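Sensory box/GGDEF family protein (Caulobacter crescentus, PDB 4YME) probably takes part in cyclic di-GMP signalling as a membrane-anchored sensor protein, this chain being its GGDEF domain of the diguanylate cyclase family. Local coordinates at residues A21-R26 / E32-I37; D25-S30 / S130-D135; R65-A70 / F85-I90. All coordinates share one frame; numbering follows the deposited sequence. Where two conformers were deposited one is given.

Contact 1 (A21-R26 / E32-I37); sequences AAAIDR and ESLAVI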
ATOM      1  N   ALA A  21       4.390 -14.040   3.670  1.00 16.18           N
ATOM      2  CA  ALA A  21       5.014 -15.370   3.522  1.00 17.16           C
ATOM      3  C   ALA A  21       3.951 -16.463   3.596  1.00 16.13           C
ATOM      4  O   ALA A  21       3.991 -17.431   2.788  1.00 17.45           O
ATOM      5  CB  ALA A  21       6.067 -15.575   4.553  1.00 18.35           C
ATOM      6  N   ALA A  22       3.009 -16.318   4.530  1.00 16.39           N
ATOM      7  CA  ALA A  22       1.929 -17.340   4.662  1.00 17.05           C
ATOM      8  C   ALA A  22       1.033 -17.344   3.425  1.00 16.53           C
ATOM      9  O   ALA A  22       0.584 -18.399   2.953  1.00 17.48           O
ATOM     10  CB  ALA A  22       1.131 -17.102   5.916  1.00 17.79           C
ATOM     11  N   ALA A  23       0.772 -16.157   2.875  1.00 16.30           N
ATOM     12  CA  ALA A  23      -0.080 -16.008   1.694  1.00 16.24           C
ATOM     13  C   ALA A  23       0.540 -16.712   0.502  1.00 16.99           C
ATOM     14  O   ALA A  23      -0.179 -17.304  -0.293  1.00 16.98           O
ATOM     15  CB  ALA A  23      -0.308 -14.524   1.375  1.00 17.54           C
ATOM     16  N   ILE A  24       1.859 -16.649   0.357  1.00 17.41           N
ATOM     17  CA  ILE A  24       2.528 -17.348  -0.733  1.00 18.14           C
ATOM     18  C   ILE A  24       2.207 -18.853  -0.649  1.00 18.44           C
ATOM     19  O   ILE A  24       1.877 -19.473  -1.647  1.00 19.29           O
ATOM     20  CB  ILE A  24       4.071 -17.047  -0.731  1.00 18.93           C
ATOM     21  CG1 ILE A  24       4.319 -15.608  -1.156  1.00 19.20           C
ATOM     22  CG2 ILE A  24       4.831 -18.047  -1.608  1.00 19.27           C
ATOM     23  CD1 ILE A  24       5.756 -15.095  -0.862  1.00 20.27           C
ATOM     24  N   ASP A  25       2.337 -19.440   0.546  1.00 18.68           N
ATOM     25  CA  ASP A  25       2.042 -20.863   0.687  1.00 19.43           C
ATOM     26  C   ASP A  25       0.565 -21.162   0.349  1.00 18.33           C
ATOM     27  O   ASP A  25       0.260 -22.180  -0.271  1.00 19.08           O
ATOM     28  CB  ASP A  25       2.336 -21.358   2.087  1.00 21.84           C
ATOM     29  CG  ASP A  25       3.831 -21.383   2.409  1.00 23.36           C
ATOM     30  OD1 ASP A  25       4.637 -21.377   1.454  1.00 25.74           O
ATOM     31  OD2 ASP A  25       4.129 -21.327   3.622  1.00 25.26           O
ATOM     32  N   ARG A  26      -0.336 -20.288   0.784  1.00 17.58           N
ATOM     33  CA  ARG A  26      -1.738 -20.433   0.469  1.00 16.77           C
ATOM     34  C   ARG A  26      -2.018 -20.469  -1.045  1.00 17.36           C
ATOM     35  O   ARG A  26      -2.680 -21.391  -1.549  1.00 17.39           O
ATOM     36  CB  ARG A  26      -2.561 -19.365   1.185  1.00 16.12           C
ATOM     37  CG  ARG A  26      -3.957 -19.222   0.653  1.00 15.81           C
ATOM     38  CD  ARG A  26      -4.753 -18.170   1.375  1.00 15.91           C
ATOM     39  NE  ARG A  26      -5.935 -17.808   0.614  1.00 15.70           N
ATOM     40  CZ  ARG A  26      -6.966 -17.154   1.133  1.00 17.02           C
ATOM     41  NH1 ARG A  26      -6.988 -16.832   2.434  1.00 16.42           N
ATOM     42  NH2 ARG A  26      -7.993 -16.873   0.373  1.00 16.82           N
ATOM     43  N   GLU A  32      -4.958 -19.219  -6.286  1.00 20.19           N
ATOM     44  CA  GLU A  32      -5.338 -17.801  -6.232  1.00 19.49           C
ATOM     45  C   GLU A  32      -4.180 -16.900  -6.703  1.00 19.49           C
ATOM     46  O   GLU A  32      -3.044 -17.325  -6.705  1.00 20.29           O
ATOM     47  CB  GLU A  32      -5.742 -17.409  -4.803  1.00 18.42           C
ATOM     48  CG  GLU A  32      -7.015 -18.038  -4.338  1.00 18.90           C
ATOM     49  CD  GLU A  32      -7.161 -18.077  -2.813  1.00 18.89           C
ATOM     50  OE1 GLU A  32      -6.221 -18.589  -2.116  1.00 18.21           O
ATOM     51  OE2 GLU A  32      -8.212 -17.597  -2.296  1.00 20.20           O
ATOM     52  N   SER A  33      -4.562 -15.699  -7.093  1.00 20.12           N
ATOM     53  CA  SER A  33      -3.544 -14.710  -7.450  0.70 20.62           C
ATOM     54  C   SER A  33      -3.099 -13.935  -6.219  1.00 19.56           C
ATOM     55  O   SER A  33      -3.872 -13.730  -5.282  1.00 19.09           O
ATOM     56  CB  SER A  33      -4.035 -13.785  -8.524  0.70 21.52           C
ATOM     57  OG  SER A  33      -5.047 -12.994  -8.074  0.70 23.18           O
ATOM     58  N   LEU A  34      -1.838 -13.556  -6.236  1.00 18.85           N
ATOM     59  CA  LEU A  34      -1.236 -12.782  -5.169  1.00 17.94           C
ATOM     60  C   LEU A  34      -0.418 -11.644  -5.780  1.00 16.71           C
ATOM     61  O   LEU A  34       0.438 -11.889  -6.634  1.00 17.31           O
ATOM     62  CB  LEU A  34      -0.325 -13.680  -4.344  1.00 18.67           C
ATOM     63  CG  LEU A  34       0.555 -13.050  -3.282  1.00 19.67           C
ATOM     64  CD1 LEU A  34      -0.265 -12.425  -2.284  1.00 19.95           C
ATOM     65  CD2 LEU A  34       1.542 -14.159  -2.721  1.00 20.53           C
ATOM     66  N   ALA A  35      -0.687 -10.434  -5.326  1.00 16.79           N
ATOM     67  CA  ALA A  35       0.004  -9.203  -5.783  1.00 16.12           C
ATOM     68  C   ALA A  35       0.402  -8.358  -4.601  1.00 15.63           C
ATOM     69  O   ALA A  35      -0.310  -8.356  -3.555  1.00 15.88           O
ATOM     70  CB  ALA A  35      -0.878  -8.375  -6.674  1.00 17.01           C
ATOM     71  N   VAL A  36       1.521  -7.669  -4.733  1.00 15.34           N
ATOM     72  CA  VAL A  36       2.010  -6.739  -3.706  1.00 15.39           C
ATOM     73  C   VAL A  36       2.060  -5.374  -4.336  1.00 15.44           C
ATOM     74  O   VAL A  36       2.725  -5.181  -5.355  1.00 15.89           O
ATOM     75  CB  VAL A  36       3.359  -7.166  -3.160  1.00 15.78           C
ATOM     76  CG1 VAL A  36       3.939  -6.176  -2.193  1.00 16.75           C
ATOM     77  CG2 VAL A  36       3.218  -8.635  -2.569  1.00 16.20           C
ATOM     78  N   ILE A  37       1.446  -4.412  -3.668  1.00 15.48           N
ATOM     79  CA  ILE A  37       1.306  -3.060  -4.133  1.00 15.82           C
ATOM     80  C   ILE A  37       1.972  -2.141  -3.157  1.00 16.17           C
ATOM     81  O   ILE A  37       1.548  -2.073  -2.001  1.00 16.15           O
ATOM     82  CB  ILE A  37      -0.148  -2.678  -4.320  1.00 17.43           C
ATOM     83  CG1 ILE A  37      -0.840  -3.630  -5.285  1.00 18.80           C
ATOM     84  CG2 ILE A  37      -0.259  -1.252  -4.803  1.00 18.88           C
ATOM     85  CD1 ILE A  37      -2.325  -3.558  -5.360  1.00 20.94           C
TER
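Leu34, Glu32 and Arg26 carry most of this contact, in which a helix and the strand that follows it are joined by an oily centre and a charged outer end. Leu34 reaches from the strand toward helix 13-30 and divides its two methyls. CD2 presses on the CG1 branch of Ile24, with Leu34 CD2 3.5 Å from Ile24 CG1, while CD1 meets the methyl of Ala23 more loosely, Leu34 CD1 lying 4.2 Å from Ala23 CB. Nearer the turn, Arg26 grips the carboxylate of Glu32 side-on. Arg26 NE donates to Glu32 OE1 at 2.9 Å, and Arg26 NH2 to Glu32 OE2 at 2.8 Å; both bonds are almost straight, arriving on the syn side of each oxygen. The guanidinium and carboxylate planes are only 17° apart, so the pair closes as a bidentate salt bridge. With CG anti to the backbone N (chi1 165°) and the chain extended as far as NE, Arg26 spans the distance to Glu32. Ser30 gives OE1 a second hydrogen bond, fixing the carboxylate further. The chain thus turns back after helix 13-30 and strand 33-41 runs alongside it, the helix being an N-terminal addition to the ferredoxin-like core of a GGDEF domain.

Contact 2 (D25-S30 / S130-D135); sequences DRVEAS and SLYPDD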
ATOM      1  N   ASP A  25       2.337 -19.440   0.546  1.00 18.68           N
ATOM      2  CA  ASP A  25       2.042 -20.863   0.687  1.00 19.43           C
ATOM      3  C   ASP A  25       0.565 -21.162   0.349  1.00 18.33           C
ATOM      4  O   ASP A  25       0.260 -22.180  -0.271  1.00 19.08           O
ATOM      5  CB  ASP A  25       2.336 -21.358   2.087  1.00 21.84           C
ATOM      6  CG  ASP A  25       3.831 -21.383   2.409  1.00 23.36           C
ATOM      7  OD1 ASP A  25       4.637 -21.377   1.454  1.00 25.74           O
ATOM      8  OD2 ASP A  25       4.129 -21.327   3.622  1.00 25.26           O
ATOM      9  N   ARG A  26      -0.336 -20.288   0.784  1.00 17.58           N
ATOM     10  CA  ARG A  26      -1.738 -20.433   0.469  1.00 16.77           C
ATOM     11  C   ARG A  26      -2.018 -20.469  -1.045  1.00 17.36           C
ATOM     12  O   ARG A  26      -2.680 -21.391  -1.549  1.00 17.39           O
ATOM     13  CB  ARG A  26      -2.561 -19.365   1.185  1.00 16.12           C
ATOM     14  CG  ARG A  26      -3.957 -19.222   0.653  1.00 15.81           C
ATOM     15  CD  ARG A  26      -4.753 -18.170   1.375  1.00 15.91           C
ATOM     16  NE  ARG A  26      -5.935 -17.808   0.614  1.00 15.70           N
ATOM     17  CZ  ARG A  26      -6.966 -17.154   1.133  1.00 17.02           C
ATOM     18  NH1 ARG A  26      -6.988 -16.832   2.434  1.00 16.42           N
ATOM     19  NH2 ARG A  26      -7.993 -16.873   0.373  1.00 16.82           N
ATOM     20  N   VAL A  27      -1.452 -19.514  -1.771  1.00 17.67           N
ATOM     21  CA  VAL A  27      -1.815 -19.364  -3.156  1.00 18.45           C
ATOM     22  C   VAL A  27      -1.066 -20.411  -4.006  1.00 18.78           C
ATOM     23  O   VAL A  27      -1.562 -20.825  -5.038  1.00 19.43           O
ATOM     24  CB  VAL A  27      -1.649 -17.931  -3.721  1.00 18.14           C
ATOM     25  CG1 VAL A  27      -2.381 -16.920  -2.878  1.00 18.79           C
ATOM     26  CG2 VAL A  27      -0.214 -17.502  -3.919  1.00 19.34           C
ATOM     27  N   GLU A  28       0.120 -20.824  -3.575  1.00 20.29           N
ATOM     28  CA  GLU A  28       0.845 -21.871  -4.299  1.00 23.25           C
ATOM     29  C   GLU A  28      -0.035 -23.131  -4.336  1.00 23.46           C
ATOM     30  O   GLU A  28      -0.101 -23.816  -5.383  1.00 25.17           O
ATOM     31  CB  GLU A  28       2.212 -22.080  -3.651  1.00 26.06           C
ATOM     32  CG  GLU A  28       3.176 -22.964  -4.414  1.00 29.16           C
ATOM     33  CD  GLU A  28       3.335 -22.630  -5.873  1.00 30.19           C
ATOM     34  OE1 GLU A  28       3.496 -21.460  -6.299  1.00 31.04           O
ATOM     35  OE2 GLU A  28       3.379 -23.598  -6.631  1.00 32.71           O
ATOM     36  N   ALA A  29      -0.748 -23.410  -3.230  1.00 23.07           N
ATOM     37  CA  ALA A  29      -1.671 -24.555  -3.145  1.00 24.27           C
ATOM     38  C   ALA A  29      -3.015 -24.302  -3.785  1.00 23.99           C
ATOM     39  O   ALA A  29      -3.617 -25.237  -4.361  1.00 27.23           O
ATOM     40  CB  ALA A  29      -1.859 -24.968  -1.725  1.00 25.13           C
ATOM     41  N   SER A  30      -3.595 -23.118  -3.600  1.00 20.88           N
ATOM     42  CA  SER A  30      -4.950 -22.842  -4.025  1.00 20.96           C
ATOM     43  C   SER A  30      -5.074 -22.420  -5.465  1.00 21.02           C
ATOM     44  O   SER A  30      -6.137 -22.556  -6.044  1.00 23.58           O
ATOM     45  CB  SER A  30      -5.548 -21.716  -3.123  1.00 20.89           C
ATOM     46  OG  SER A  30      -4.976 -20.464  -3.515  1.00 19.87           O
ATOM     47  N   SER A 130       3.939  -5.653  -7.877  1.00 18.38           N
ATOM     48  CA  SER A 130       4.657  -6.892  -8.141  0.60 19.15           C
ATOM     49  C   SER A 130       3.718  -8.066  -8.052  1.00 19.03           C
ATOM     50  O   SER A 130       2.855  -8.141  -7.157  1.00 18.38           O
ATOM     51  CB  SER A 130       5.787  -7.078  -7.153  0.60 21.12           C
ATOM     52  OG  SER A 130       6.580  -5.921  -7.138  0.60 21.89           O
ATOM     53  N   LEU A 131       3.851  -9.040  -8.968  1.00 19.81           N
ATOM     54  CA  LEU A 131       2.975 -10.195  -9.037  1.00 20.72           C
ATOM     55  C   LEU A 131       3.740 -11.455  -8.712  1.00 20.81           C
ATOM     56  O   LEU A 131       4.884 -11.650  -9.156  1.00 21.53           O
ATOM     57  CB  LEU A 131       2.413 -10.316 -10.473  1.00 23.44           C
ATOM     58  CG  LEU A 131       1.676  -9.098 -11.030  1.00 25.37           C
ATOM     59  CD1 LEU A 131       1.272  -9.298 -12.517  1.00 27.82           C
ATOM     60  CD2 LEU A 131       0.513  -8.797 -10.156  1.00 25.91           C
ATOM     61  N   TYR A 132       3.157 -12.317  -7.895  1.00 18.66           N
ATOM     62  CA  TYR A 132       3.687 -13.635  -7.629  1.00 20.44           C
ATOM     63  C   TYR A 132       3.292 -14.596  -8.792  1.00 21.47           C
ATOM     64  O   TYR A 132       2.153 -14.526  -9.243  1.00 21.97           O
ATOM     65  CB  TYR A 132       3.088 -14.168  -6.310  1.00 20.10           C
ATOM     66  CG  TYR A 132       3.495 -15.588  -5.985  1.00 19.83           C
ATOM     67  CD1 TYR A 132       4.709 -15.856  -5.339  1.00 20.44           C
ATOM     68  CD2 TYR A 132       2.683 -16.661  -6.299  1.00 21.06           C
ATOM     69  CE1 TYR A 132       5.097 -17.146  -5.062  1.00 21.10           C
ATOM     70  CE2 TYR A 132       3.092 -17.958  -6.047  1.00 21.52           C
ATOM     71  CZ  TYR A 132       4.302 -18.192  -5.433  1.00 22.26           C
ATOM     72  OH  TYR A 132       4.685 -19.488  -5.139  1.00 24.51           O
ATOM     73  N   PRO A 133       4.219 -15.435  -9.279  1.00 22.16           N
ATOM     74  CA  PRO A 133       5.604 -15.577  -8.873  1.00 22.17           C
ATOM     75  C   PRO A 133       6.625 -14.863  -9.778  1.00 21.88           C
ATOM     76  O   PRO A 133       7.810 -14.887  -9.474  1.00 23.08           O
ATOM     77  CB  PRO A 133       5.832 -17.096  -9.008  1.00 24.05           C
ATOM     78  CG  PRO A 133       5.009 -17.444 -10.129  1.00 24.75           C
ATOM     79  CD  PRO A 133       3.773 -16.604 -10.062  1.00 23.73           C
ATOM     80  N   ASP A 134       6.181 -14.228 -10.837  1.00 24.60           N
ATOM     81  CA  ASP A 134       7.109 -13.683 -11.822  1.00 27.79           C
ATOM     82  C   ASP A 134       7.993 -12.604 -11.282  1.00 27.87           C
ATOM     83  O   ASP A 134       9.150 -12.501 -11.685  1.00 27.86           O
ATOM     84  CB  ASP A 134       6.346 -13.158 -13.017  1.00 32.67           C
ATOM     85  CG  ASP A 134       5.638 -14.282 -13.806  1.00 38.44           C
ATOM     86  OD1 ASP A 134       5.977 -15.482 -13.645  1.00 40.29           O
ATOM     87  OD2 ASP A 134       4.694 -13.954 -14.562  1.00 45.12           O
ATOM     88  N   ASP A 135       7.466 -11.811 -10.331  1.00 25.36           N
ATOM     89  CA  ASP A 135       8.211 -10.746  -9.702  1.00 25.46           C
ATOM     90  C   ASP A 135       8.829 -11.127  -8.354  1.00 24.56           C
ATOM     91  O   ASP A 135       9.289 -10.259  -7.627  1.00 28.12           O
ATOM     92  CB  ASP A 135       7.341  -9.490  -9.566  1.00 25.60           C
ATOM     93  CG  ASP A 135       6.858  -8.973 -10.864  1.00 28.42           C
ATOM     94  OD1 ASP A 135       7.677  -8.996 -11.866  1.00 30.69           O
ATOM     95  OD2 ASP A 135       5.687  -8.569 -10.998  1.00 25.99           O
TER
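Tyr132 meets two neighbouring residues of helix 13-30, using its hydroxyl for Glu28 and its ring for Val27. The polar part is one short hydrogen bond: Tyr132 OH donates to Glu28 OE1 at 2.6 Å. The carboxylate oxygen is approached on its anti side, with the hydroxyl 28° out of the carboxylate plane. Glu28 OE1 itself lies at the edge of the Tyr132 ring, near its plane. The two side chains meet at about a right angle, the flat groups being 69° apart. A bend at chi2 (49°) folds the Glu28 chain over so that its acid end comes to the hydroxyl. Arg137 adds a long, weak ion pair to the same oxygen.

The apolar part is small. Val27 CG2 meets the ring obliquely, 3.8 Å from Tyr132 CD2, and the two side chains run past each other in opposite directions. One ring face is covered from within its own segment: the peptide bond before Pro133 is cis, and Pro133 CB stands 3.8 Å above the Tyr132 ring plane, over its centre.

Hydrogen bonds inside 130-135 hold the turn that presents the tyrosine. Leu131 N donates to Asp135 OD2 at 2.8 Å, and Asp135 N returns a bond to Leu131 O, while Gln95 binds the carbonyl of Tyr132. The chemistry implies a largely buried aromatic whose side-chain hydroxyl is satisfied by an exposed acid; the hydroxyl probably favours the anionic carboxylate, with at most a small contribution from the distant Arg137.

Contact 3 (R65-A70 / F85-I90); sequences RRLQSA and FIVVQI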
ATOM      1  N   ARG A  65      -7.242   4.974   7.042  1.00 15.58           N
ATOM      2  CA  ARG A  65      -8.699   4.836   7.101  1.00 17.13           C
ATOM      3  C   ARG A  65      -9.295   4.433   5.751  1.00 16.88           C
ATOM      4  O   ARG A  65     -10.107   3.502   5.678  1.00 17.66           O
ATOM      5  CB  ARG A  65      -9.345   6.135   7.603  1.00 18.37           C
ATOM      6  CG  ARG A  65     -10.844   6.000   7.772  1.00 19.59           C
ATOM      7  CD  ARG A  65     -11.508   7.325   7.928  1.00 21.77           C
ATOM      8  NE  ARG A  65     -11.556   8.073   6.659  1.00 24.14           N
ATOM      9  CZ  ARG A  65     -12.405   7.819   5.661  1.00 25.61           C
ATOM     10  NH1 ARG A  65     -13.287   6.831   5.725  1.00 30.61           N
ATOM     11  NH2 ARG A  65     -12.352   8.550   4.569  1.00 27.91           N
ATOM     12  N   ARG A  66      -8.839   5.086   4.670  1.00 16.16           N
ATOM     13  CA  ARG A  66      -9.264   4.773   3.325  1.00 16.90           C
ATOM     14  C   ARG A  66      -8.869   3.348   2.938  1.00 17.97           C
ATOM     15  O   ARG A  66      -9.674   2.560   2.412  1.00 18.35           O
ATOM     16  CB  ARG A  66      -8.755   5.812   2.322  1.00 16.50           C
ATOM     17  CG  ARG A  66      -9.331   7.190   2.592  1.00 17.22           C
ATOM     18  CD  ARG A  66      -8.895   8.228   1.534  1.00 17.61           C
ATOM     19  NE  ARG A  66      -9.205   9.585   1.944  1.00 17.43           N
ATOM     20  CZ  ARG A  66      -8.838  10.671   1.295  1.00 18.24           C
ATOM     21  NH1 ARG A  66      -8.236  10.579   0.109  1.00 19.25           N
ATOM     22  NH2 ARG A  66      -9.137  11.858   1.817  1.00 17.75           N
ATOM     23  N   LEU A  67      -7.652   2.968   3.273  1.00 17.25           N
ATOM     24  CA  LEU A  67      -7.193   1.567   2.952  1.00 18.47           C
ATOM     25  C   LEU A  67      -8.011   0.539   3.741  1.00 18.79           C
ATOM     26  O   LEU A  67      -8.408  -0.482   3.136  1.00 20.24           O
ATOM     27  CB  LEU A  67      -5.700   1.394   3.225  1.00 17.62           C
ATOM     28  CG  LEU A  67      -4.761   2.208   2.289  1.00 17.22           C
ATOM     29  CD1 LEU A  67      -3.308   1.986   2.741  1.00 17.41           C
ATOM     30  CD2 LEU A  67      -4.987   1.840   0.819  1.00 19.29           C
ATOM     31  N   GLN A  68      -8.297   0.785   5.019  1.00 19.14           N
ATOM     32  CA  GLN A  68      -9.127  -0.135   5.823  1.00 20.89           C
ATOM     33  C   GLN A  68     -10.518  -0.261   5.189  1.00 22.53           C
ATOM     34  O   GLN A  68     -11.103  -1.377   5.219  1.00 26.31           O
ATOM     35  CB  GLN A  68      -9.268   0.308   7.282  1.00 21.24           C
ATOM     36  CG  GLN A  68      -8.005   0.149   8.173  1.00 22.19           C
ATOM     37  CD  GLN A  68      -8.278   0.430   9.707  1.00 23.69           C
ATOM     38  OE1 GLN A  68      -8.630   1.529  10.050  1.00 25.79           O
ATOM     39  NE2 GLN A  68      -8.092  -0.576  10.613  1.00 25.92           N
ATOM     40  N   SER A  69     -11.032   0.796   4.591  1.00 22.57           N
ATOM     41  CA  SER A  69     -12.357   0.700   3.945  1.00 25.54           C
ATOM     42  C   SER A  69     -12.293  -0.179   2.713  1.00 25.81           C
ATOM     43  O   SER A  69     -13.263  -0.880   2.449  1.00 31.66           O
ATOM     44  CB  SER A  69     -12.928   2.089   3.589  1.00 26.33           C
ATOM     45  OG  SER A  69     -12.319   2.679   2.437  1.00 30.38           O
ATOM     46  N   ALA A  70     -11.181  -0.219   2.005  1.00 24.21           N
ATOM     47  CA  ALA A  70     -11.091  -0.852   0.686  1.00 25.68           C
ATOM     48  C   ALA A  70     -10.467  -2.242   0.674  1.00 26.76           C
ATOM     49  O   ALA A  70     -10.576  -2.978  -0.331  1.00 30.34           O
ATOM     50  CB  ALA A  70     -10.279  -0.008  -0.190  1.00 26.63           C
ATOM     51  N   PHE A  85       3.207   2.685   2.166  1.00 15.67           N
ATOM     52  CA  PHE A  85       2.186   1.698   2.506  1.00 15.32           C
ATOM     53  C   PHE A  85       2.301   0.514   1.574  1.00 15.52           C
ATOM     54  O   PHE A  85       2.864   0.616   0.456  1.00 15.11           O
ATOM     55  CB  PHE A  85       0.828   2.306   2.381  1.00 15.15           C
ATOM     56  CG  PHE A  85       0.561   3.438   3.363  1.00 14.60           C
ATOM     57  CD1 PHE A  85       0.951   4.723   3.114  1.00 15.90           C
ATOM     58  CD2 PHE A  85      -0.162   3.179   4.528  1.00 14.95           C
ATOM     59  CE1 PHE A  85       0.657   5.747   4.010  1.00 15.73           C
ATOM     60  CE2 PHE A  85      -0.451   4.190   5.426  1.00 15.01           C
ATOM     61  CZ  PHE A  85      -0.026   5.503   5.174  1.00 15.58           C
ATOM     62  N   ILE A  86       1.800  -0.645   2.016  1.00 14.76           N
ATOM     63  CA  ILE A  86       1.770  -1.835   1.197  1.00 15.81           C
ATOM     64  C   ILE A  86       0.394  -2.441   1.293  1.00 15.31           C
ATOM     65  O   ILE A  86      -0.184  -2.560   2.401  1.00 15.39           O
ATOM     66  CB  ILE A  86       2.785  -2.881   1.667  1.00 19.11           C
ATOM     67  CG1 ILE A  86       4.191  -2.362   1.589  1.00 22.69           C
ATOM     68  CG2 ILE A  86       2.593  -4.222   0.937  1.00 19.34           C
ATOM     69  CD1 ILE A  86       4.774  -2.479   0.310  1.00 26.08           C
ATOM     70  N   VAL A  87      -0.142  -2.870   0.156  1.00 14.76           N
ATOM     71  CA  VAL A  87      -1.356  -3.673   0.127  1.00 14.60           C
ATOM     72  C   VAL A  87      -1.025  -4.990  -0.511  1.00 15.09           C
ATOM     73  O   VAL A  87      -0.372  -5.056  -1.563  1.00 16.30           O
ATOM     74  CB  VAL A  87      -2.490  -2.979  -0.660  1.00 15.45           C
ATOM     75  CG1 VAL A  87      -3.625  -3.932  -0.886  1.00 17.40           C
ATOM     76  CG2 VAL A  87      -2.923  -1.690   0.047  1.00 15.98           C
ATOM     77  N   VAL A  88      -1.420  -6.070   0.150  1.00 13.57           N
ATOM     78  CA  VAL A  88      -1.319  -7.407  -0.402  1.00 14.53           C
ATOM     79  C   VAL A  88      -2.686  -7.887  -0.803  1.00 14.91           C
ATOM     80  O   VAL A  88      -3.591  -7.956   0.021  1.00 14.74           O
ATOM     81  CB  VAL A  88      -0.633  -8.382   0.587  1.00 14.20           C
ATOM     82  CG1 VAL A  88      -0.622  -9.791   0.006  1.00 15.47           C
ATOM     83  CG2 VAL A  88       0.741  -7.912   0.991  1.00 15.57           C
ATOM     84  N   GLN A  89      -2.824  -8.197  -2.098  1.00 15.26           N
ATOM     85  CA  GLN A  89      -4.095  -8.633  -2.671  1.00 16.12           C
ATOM     86  C   GLN A  89      -4.043 -10.136  -2.927  1.00 16.41           C
ATOM     87  O   GLN A  89      -3.180 -10.625  -3.626  1.00 16.46           O
ATOM     88  CB  GLN A  89      -4.301  -7.940  -4.016  1.00 18.34           C
ATOM     89  CG  GLN A  89      -5.623  -8.345  -4.625  1.00 20.60           C
ATOM     90  CD  GLN A  89      -5.697  -7.944  -6.106  1.00 20.56           C
ATOM     91  OE1 GLN A  89      -4.742  -8.162  -6.887  1.00 23.29           O
ATOM     92  NE2 GLN A  89      -6.803  -7.389  -6.474  1.00 23.45           N
ATOM     93  N   ILE A  90      -5.006 -10.847  -2.331  1.00 16.44           N
ATOM     94  CA  ILE A  90      -5.287 -12.236  -2.672  1.00 17.32           C
ATOM     95  C   ILE A  90      -6.636 -12.264  -3.369  1.00 18.86           C
ATOM     96  O   ILE A  90      -7.636 -11.821  -2.826  1.00 19.04           O
ATOM     97  CB  ILE A  90      -5.328 -13.127  -1.434  1.00 17.17           C
ATOM     98  CG1 ILE A  90      -3.972 -13.220  -0.758  1.00 18.12           C
ATOM     99  CG2 ILE A  90      -5.752 -14.544  -1.830  1.00 18.01           C
ATOM    100  CD1 ILE A  90      -3.934 -13.881   0.629  1.00 19.75           C
TER
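The Phe85 ring is touched by Leu67 at an intermediate slant, squarely over neither face nor edge: Leu67 CD1 comes 3.8 Å from Phe85 CD2, on the side of the ring near its root, and is also 4.2 Å from Phe85 CB. Leu10, from the N-terminal part of the chain, also touches Phe85.

Leu67 is the sole residue of the helical segment that contacts the strand, and it does so with both branches. Its second methyl is directed to the next inward-facing residue, Leu67 CD2 lying 4.2 Å from Val87 CG2. CG stands anti to the carbonyl carbon (chi1 -67°), and from there the fork of the leucine spans the two-residue step between Phe85 and Val87. Ile86, between them, points to the opposite face of the sheet, where Leu16 of helix 13-30 covers it. Leu106 of helix 95-109 packs on Leu67 as well.

Near the helix end, Ser69 OG donates to Arg66 O, three residues earlier in the helix, at 2.6 Å. No hydrogen bond crosses the contact, which implies that dispersion and exclusion of water hold helix 53-70 on the strand, beside the phenylalanine that ends the GGDEF sequence.

Contacts 1 and 2 are neighbours, their centres 5 Å apart, and their helical segments overlap at Asp25 and Arg26; strand pairing couples them, Val36 N lying 2.8 Å from Ser130 O. Contact 3 lies about 14 Å from contact 1 and 18 Å from contact 2, centre to centre, yet joins the same sheet through strand 84-91, with Ile37 O 2.9 Å from Val87 N. Alternating side chains put helix 13-30 on one face of the sheet, where Leu34 touches Val88, and helices 53-70 and 95-109 on the other. Contact 3 includes Phe85, last residue of the GGDEF signature, part of the active site in this family; contacts 1 and 2 lie toward the sheet's other end.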